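Long-range contacts in Epf (Streptococcus pyogenes, PDB 4ES9), which probably acts as a cell-surface adhesin that attaches Streptococcus pyogenes to host cells through its N-terminal domain: residues P217-K222 / K237-R242; K102-S107 / S135-T140. All coordinates share one frame; numbering follows the deposited sequence.

Interaction 1: P217-K222 / K237-R242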
loop_
_atom_site.group_PDB
_atom_site.type_symbol
_atom_site.label_atom_id
_atom_site.label_comp_id
_atom_site.label_asym_id
_atom_site.label_seq_id
_atom_site.Cartn_x
_atom_site.Cartn_y
_atom_site.Cartn_z
ATOM N N PRO A 217 9.528 -4.193 12.137
ATOM C CA PRO A 217 10.841 -4.813 11.870
ATOM C C PRO A 217 10.881 -6.262 12.345
ATOM O O PRO A 217 10.105 -6.650 13.231
ATOM C CB PRO A 217 11.826 -3.944 12.685
ATOM C CG PRO A 217 11.008 -3.347 13.767
ATOM C CD PRO A 217 9.630 -3.127 13.160
ATOM N N SER A 218 11.795 -7.058 11.767
ATOM C CA SER A 218 11.993 -8.455 12.179
ATOM C C SER A 218 12.591 -8.530 13.591
ATOM O O SER A 218 12.966 -7.503 14.178
ATOM C CB SER A 218 12.901 -9.185 11.191
ATOM O OG SER A 218 14.126 -8.506 10.980
ATOM N N GLN A 219 12.645 -9.740 14.130
ATOM C CA GLN A 219 13.227 -10.036 15.435
ATOM C C GLN A 219 14.406 -10.967 15.254
ATOM O O GLN A 219 14.422 -11.756 14.309
ATOM C CB GLN A 219 12.182 -10.692 16.376
ATOM C CG GLN A 219 10.969 -9.821 16.723
ATOM C CD GLN A 219 9.773 -10.034 15.820
ATOM O OE1 GLN A 219 9.305 -11.157 15.607
ATOM N NE2 GLN A 219 9.242 -8.948 15.272
ATOM N N LEU A 220 15.376 -10.909 16.167
ATOM C CA LEU A 220 16.501 -11.830 16.118
ATOM C C LEU A 220 16.091 -13.154 16.754
ATOM O O LEU A 220 15.751 -13.183 17.933
ATOM C CB LEU A 220 17.736 -11.241 16.824
ATOM C CG LEU A 220 19.008 -12.124 16.819
ATOM C CD1 LEU A 220 19.665 -12.117 15.457
ATOM C CD2 LEU A 220 19.992 -11.657 17.858
ATOM N N ASP A 221 16.094 -14.239 15.970
ATOM C CA ASP A 221 15.775 -15.562 16.487
ATOM C C ASP A 221 17.008 -16.121 17.194
ATOM O O ASP A 221 16.903 -16.620 18.323
ATOM C CB ASP A 221 15.286 -16.517 15.374
ATOM C CG ASP A 221 14.795 -17.866 15.890
ATOM O OD1 ASP A 221 14.072 -17.890 16.907
ATOM O OD2 ASP A 221 15.128 -18.893 15.271
ATOM N N LYS A 222 18.167 -16.048 16.519
ATOM C CA LYS A 222 19.446 -16.510 17.038
ATOM C C LYS A 222 20.586 -15.836 16.278
ATOM O O LYS A 222 20.428 -15.398 15.137
ATOM C CB LYS A 222 19.574 -18.057 17.027
ATOM C CG LYS A 222 19.631 -18.750 15.673
ATOM C CD LYS A 222 20.009 -20.224 15.823
ATOM C CE LYS A 222 20.096 -20.906 14.476
ATOM N NZ LYS A 222 20.140 -22.383 14.609
ATOM N N LYS A 237 13.375 -13.603 12.493
ATOM C CA LYS A 237 12.028 -14.149 12.603
ATOM C C LYS A 237 11.018 -13.001 12.618
ATOM O O LYS A 237 11.384 -11.815 12.698
ATOM C CB LYS A 237 11.863 -15.059 13.842
ATOM C CG LYS A 237 12.036 -14.350 15.201
ATOM C CD LYS A 237 11.695 -15.273 16.368
ATOM C CE LYS A 237 11.902 -14.606 17.704
ATOM N NZ LYS A 237 11.639 -15.534 18.838
ATOM N N SER A 238 9.744 -13.372 12.562
ATOM C CA SER A 238 8.647 -12.432 12.599
ATOM C C SER A 238 7.487 -12.991 13.445
ATOM O O SER A 238 7.236 -14.195 13.449
ATOM C CB SER A 238 8.192 -12.115 11.184
ATOM O OG SER A 238 7.309 -11.011 11.200
ATOM N N ASP A 239 6.792 -12.109 14.158
ATOM C CA ASP A 239 5.637 -12.438 14.998
ATOM C C ASP A 239 4.306 -12.312 14.225
ATOM O O ASP A 239 3.276 -12.805 14.703
ATOM C CB ASP A 239 5.593 -11.504 16.230
ATOM C CG ASP A 239 6.437 -11.947 17.409
ATOM O OD1 ASP A 239 6.738 -13.166 17.507
ATOM O OD2 ASP A 239 6.751 -11.089 18.267
ATOM N N ASP A 240 4.324 -11.639 13.045
ATOM C CA ASP A 240 3.106 -11.387 12.267
ATOM C C ASP A 240 3.071 -12.115 10.896
ATOM O O ASP A 240 2.270 -11.745 10.033
ATOM C CB ASP A 240 2.890 -9.864 12.088
ATOM C CG ASP A 240 4.023 -9.062 11.440
ATOM O OD1 ASP A 240 4.916 -9.681 10.809
ATOM O OD2 ASP A 240 4.005 -7.814 11.548
ATOM N N GLY A 241 3.895 -13.154 10.721
ATOM C CA GLY A 241 3.918 -13.948 9.493
ATOM C C GLY A 241 4.706 -13.403 8.308
ATOM O O GLY A 241 4.703 -14.022 7.240
ATOM N N ARG A 242 5.375 -12.248 8.469
ATOM C CA ARG A 242 6.201 -11.635 7.422
ATOM C C ARG A 242 7.401 -12.553 7.109
ATOM O O ARG A 242 7.998 -13.101 8.035
ATOM C CB ARG A 242 6.650 -10.238 7.892
ATOM C CG ARG A 242 7.402 -9.409 6.861
ATOM C CD ARG A 242 8.030 -8.207 7.540
ATOM N NE ARG A 242 9.012 -7.551 6.676
ATOM C CZ ARG A 242 10.031 -6.823 7.114
ATOM N NH1 ARG A 242 10.207 -6.630 8.414
ATOM N NH2 ARG A 242 10.867 -6.258 6.253
#
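K237 lays the start of its side chain over Q219: its CG is 3.8 Å from Q219 CB, as expected for two residues paired across a sheet and projecting from the same face. CG sits between the backbone N and carbonyl carbon (chi1 64°), and the fully extended chain then runs past D221, crossing its side chain at about a right angle. K237 CD approaches D221 OD1 to 3.6 Å, while K237 NZ forms with that oxygen a long salt bridge of 3.9 Å. The electrostatic link is therefore loose, and the methylenes do much of the touching; a lysine suits this solvent-exposed surface because it can cover backbone with its stem and still carry its charge outward.

Beneath the side chains lies an antiparallel hydrogen-bonded pair. Q219 N reaches K237 O at 2.8 Å with a nearly straight N-H...O angle of 174°, and K237 N returns a bond to Q219 O. A bend at chi2 (94°) swings the Q219 amide toward the following loop, bringing OE1 to 3.3 Å from S238 CA. Just before the strand, S218 turns its CB roughly opposite to that of Q219 and touches K237 O at 3.4 Å.

R242 holds NH1 3.7 Å from S218 N, near the guanidinium plane. D248 ties both together, as a salt-bridge partner of R242 and an acceptor for S218 OG. The contact lies where strand 219-224, an edge of its three-stranded antiparallel sheet, meets the end of strand 231-237; S218 and L220 face strands 290-297 and 307-310 of the four-stranded sheet, through I295, V293, F307 and F309, and just beyond, D221 and K222 both face T235 in a classic beta bulge.

Interaction 2: K102-S107 / S135-T140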
loop_
_atom_site.group_PDB
_atom_site.type_symbol
_atom_site.label_atom_id
_atom_site.label_comp_id
_atom_site.label_asym_id
_atom_site.label_seq_id
_atom_site.Cartn_x
_atom_site.Cartn_y
_atom_site.Cartn_z
ATOM N N LYS A 102 -9.496 4.588 -9.693
ATOM C CA LYS A 102 -8.234 3.997 -9.269
ATOM C C LYS A 102 -7.268 5.125 -8.919
ATOM O O LYS A 102 -6.949 5.972 -9.764
ATOM C CB LYS A 102 -7.652 3.052 -10.324
ATOM C CG LYS A 102 -8.267 1.654 -10.190
ATOM C CD LYS A 102 -7.513 0.602 -10.981
ATOM C CE LYS A 102 -8.038 -0.773 -10.647
ATOM N NZ LYS A 102 -7.151 -1.835 -11.163
ATOM N N VAL A 103 -6.853 5.168 -7.657
ATOM C CA VAL A 103 -5.890 6.147 -7.170
ATOM C C VAL A 103 -4.591 5.349 -7.005
ATOM O O VAL A 103 -4.523 4.424 -6.197
ATOM C CB VAL A 103 -6.376 6.887 -5.887
ATOM C CG1 VAL A 103 -5.321 7.880 -5.389
ATOM C CG2 VAL A 103 -7.689 7.622 -6.156
ATOM N N ASN A 104 -3.604 5.626 -7.859
ATOM C CA ASN A 104 -2.361 4.858 -7.874
ATOM C C ASN A 104 -1.430 5.182 -6.728
ATOM O O ASN A 104 -1.409 6.296 -6.195
ATOM C CB ASN A 104 -1.628 5.071 -9.207
ATOM C CG ASN A 104 -2.189 4.281 -10.367
ATOM O OD1 ASN A 104 -3.038 3.390 -10.216
ATOM N ND2 ASN A 104 -1.701 4.574 -11.570
ATOM N N THR A 105 -0.636 4.189 -6.365
ATOM C CA THR A 105 0.433 4.318 -5.380
ATOM C C THR A 105 1.755 4.344 -6.147
ATOM O O THR A 105 1.793 4.009 -7.345
ATOM C CB THR A 105 0.438 3.135 -4.351
ATOM O OG1 THR A 105 0.976 1.962 -4.975
ATOM C CG2 THR A 105 -0.919 2.854 -3.740
ATOM N N LYS A 106 2.840 4.667 -5.439
ATOM C CA LYS A 106 4.204 4.525 -5.934
ATOM C C LYS A 106 4.561 3.042 -5.774
ATOM O O LYS A 106 3.736 2.257 -5.271
ATOM C CB LYS A 106 5.167 5.465 -5.185
ATOM C CG LYS A 106 5.090 6.900 -5.727
ATOM C CD LYS A 106 6.240 7.185 -6.747
ATOM C CE LYS A 106 5.801 7.867 -8.021
ATOM N NZ LYS A 106 6.915 7.964 -8.991
ATOM N N SER A 107 5.749 2.647 -6.208
ATOM C CA SER A 107 6.146 1.250 -6.153
ATOM C C SER A 107 6.196 0.729 -4.690
ATOM O O SER A 107 6.852 1.331 -3.843
ATOM C CB SER A 107 7.480 1.052 -6.869
ATOM O OG SER A 107 7.718 -0.327 -7.082
ATOM N N SER A 135 -4.772 -3.550 -9.041
ATOM C CA SER A 135 -3.572 -3.274 -9.827
ATOM C C SER A 135 -3.549 -1.789 -10.117
ATOM O O SER A 135 -4.615 -1.161 -10.095
ATOM C CB SER A 135 -3.581 -4.053 -11.141
ATOM O OG SER A 135 -4.685 -3.691 -11.957
ATOM N N ALA A 136 -2.371 -1.233 -10.422
ATOM C CA ALA A 136 -2.307 0.188 -10.757
ATOM C C ALA A 136 -3.098 0.462 -12.049
ATOM O O ALA A 136 -3.194 -0.416 -12.915
ATOM C CB ALA A 136 -0.850 0.619 -10.928
ATOM N N PHE A 137 -3.678 1.660 -12.168
ATOM C CA PHE A 137 -4.277 2.109 -13.420
ATOM C C PHE A 137 -3.110 2.155 -14.430
ATOM O O PHE A 137 -2.061 2.711 -14.101
ATOM C CB PHE A 137 -4.996 3.460 -13.236
ATOM C CG PHE A 137 -5.207 4.278 -14.489
ATOM C CD1 PHE A 137 -5.916 3.758 -15.574
ATOM C CD2 PHE A 137 -4.768 5.597 -14.561
ATOM C CE1 PHE A 137 -6.128 4.523 -16.730
ATOM C CE2 PHE A 137 -5.010 6.368 -15.710
ATOM C CZ PHE A 137 -5.690 5.829 -16.776
ATOM N N ASN A 138 -3.225 1.442 -15.566
ATOM C CA ASN A 138 -2.089 1.293 -16.505
ATOM C C ASN A 138 -1.860 2.492 -17.454
ATOM O O ASN A 138 -1.027 2.386 -18.365
ATOM C CB ASN A 138 -2.190 -0.020 -17.314
ATOM C CG ASN A 138 -3.186 -0.060 -18.446
ATOM O OD1 ASN A 138 -3.868 0.918 -18.784
ATOM N ND2 ASN A 138 -3.291 -1.216 -19.073
ATOM N N LYS A 139 -2.564 3.617 -17.233
ATOM C CA LYS A 139 -2.394 4.878 -17.971
ATOM C C LYS A 139 -2.757 4.766 -19.472
ATOM O O LYS A 139 -2.114 5.383 -20.321
ATOM C CB LYS A 139 -0.962 5.430 -17.786
ATOM C CG LYS A 139 -0.557 5.601 -16.319
ATOM C CD LYS A 139 0.797 6.260 -16.172
ATOM C CE LYS A 139 0.712 7.749 -16.360
ATOM N NZ LYS A 139 -0.219 8.354 -15.371
ATOM N N THR A 140 -3.813 4.005 -19.790
ATOM C CA THR A 140 -4.326 3.873 -21.158
ATOM C C THR A 140 -5.856 4.015 -21.108
ATOM O O THR A 140 -6.457 3.758 -20.052
ATOM C CB THR A 140 -3.889 2.539 -21.853
ATOM O OG1 THR A 140 -4.625 1.446 -21.309
ATOM C CG2 THR A 140 -2.376 2.256 -21.759
HETATM O O HOH W 1 -7.500 -4.279 -10.169
#
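K102 begins its contact at CB, 4.0 Å from F137 CB, and then stretches beneath the loop toward S135. Its CD and CE both brush S135 O, each at 3.5 Å, and NZ closes on that same carbonyl with a 2.8 Å hydrogen bond, coming from 32° off the carbonyl plane. NZ also donates to a water that accepts from S135 N, so one ammonium group holds both ends of S135, directly at O and through the water at N. S187 OG binds the same carbonyl, which thus has two partners. The length of lysine suits this buried route: aliphatic against F137, polar at the far end.

N104 meets the backbone of F137 much as a peptide group would, its carboxamide engaging both N and O. OD1 accepts from F137 N at 2.7 Å, in the carbonyl plane on a lone pair, and ND2 donates to F137 O at 3.2 Å. These two bonds should fix the rotation of the amide, and asparagine fits because it offers donor and acceptor together. A136 packs its CB 3.6 Å from N104 OD1.

F137 directs its ring away, CG anti to the backbone N (chi1 158°), and K139 N lies over the ring centre. K102 and N104 fasten the loop between strands 127-135 and 144-146 to strand 97-104, which runs between strands 41-46 and 186-194, while F137 also touches F43 of strand 41-46.

How the interactions relate
The two contacts belong to different parts of an elongated, mostly beta chain. Their centres are 31 Å apart and their nearest atoms about 13 Å, so they do not touch, and in sequence interaction 2 closes before interaction 1 opens. Interaction 2 joins a loop to the six-stranded sheet of the larger N-terminal portion, whereas interaction 1 lies at the beginning of the smaller C-terminal portion. Around interaction 1, R242 packs on H112 and D240 O accepts from R179, both of the larger portion, placing that contact at the junction. The hydrogen bonds across interaction 1 run backbone to backbone, whereas in interaction 2 side chains bond to backbone. Neither contact includes a bound ligand.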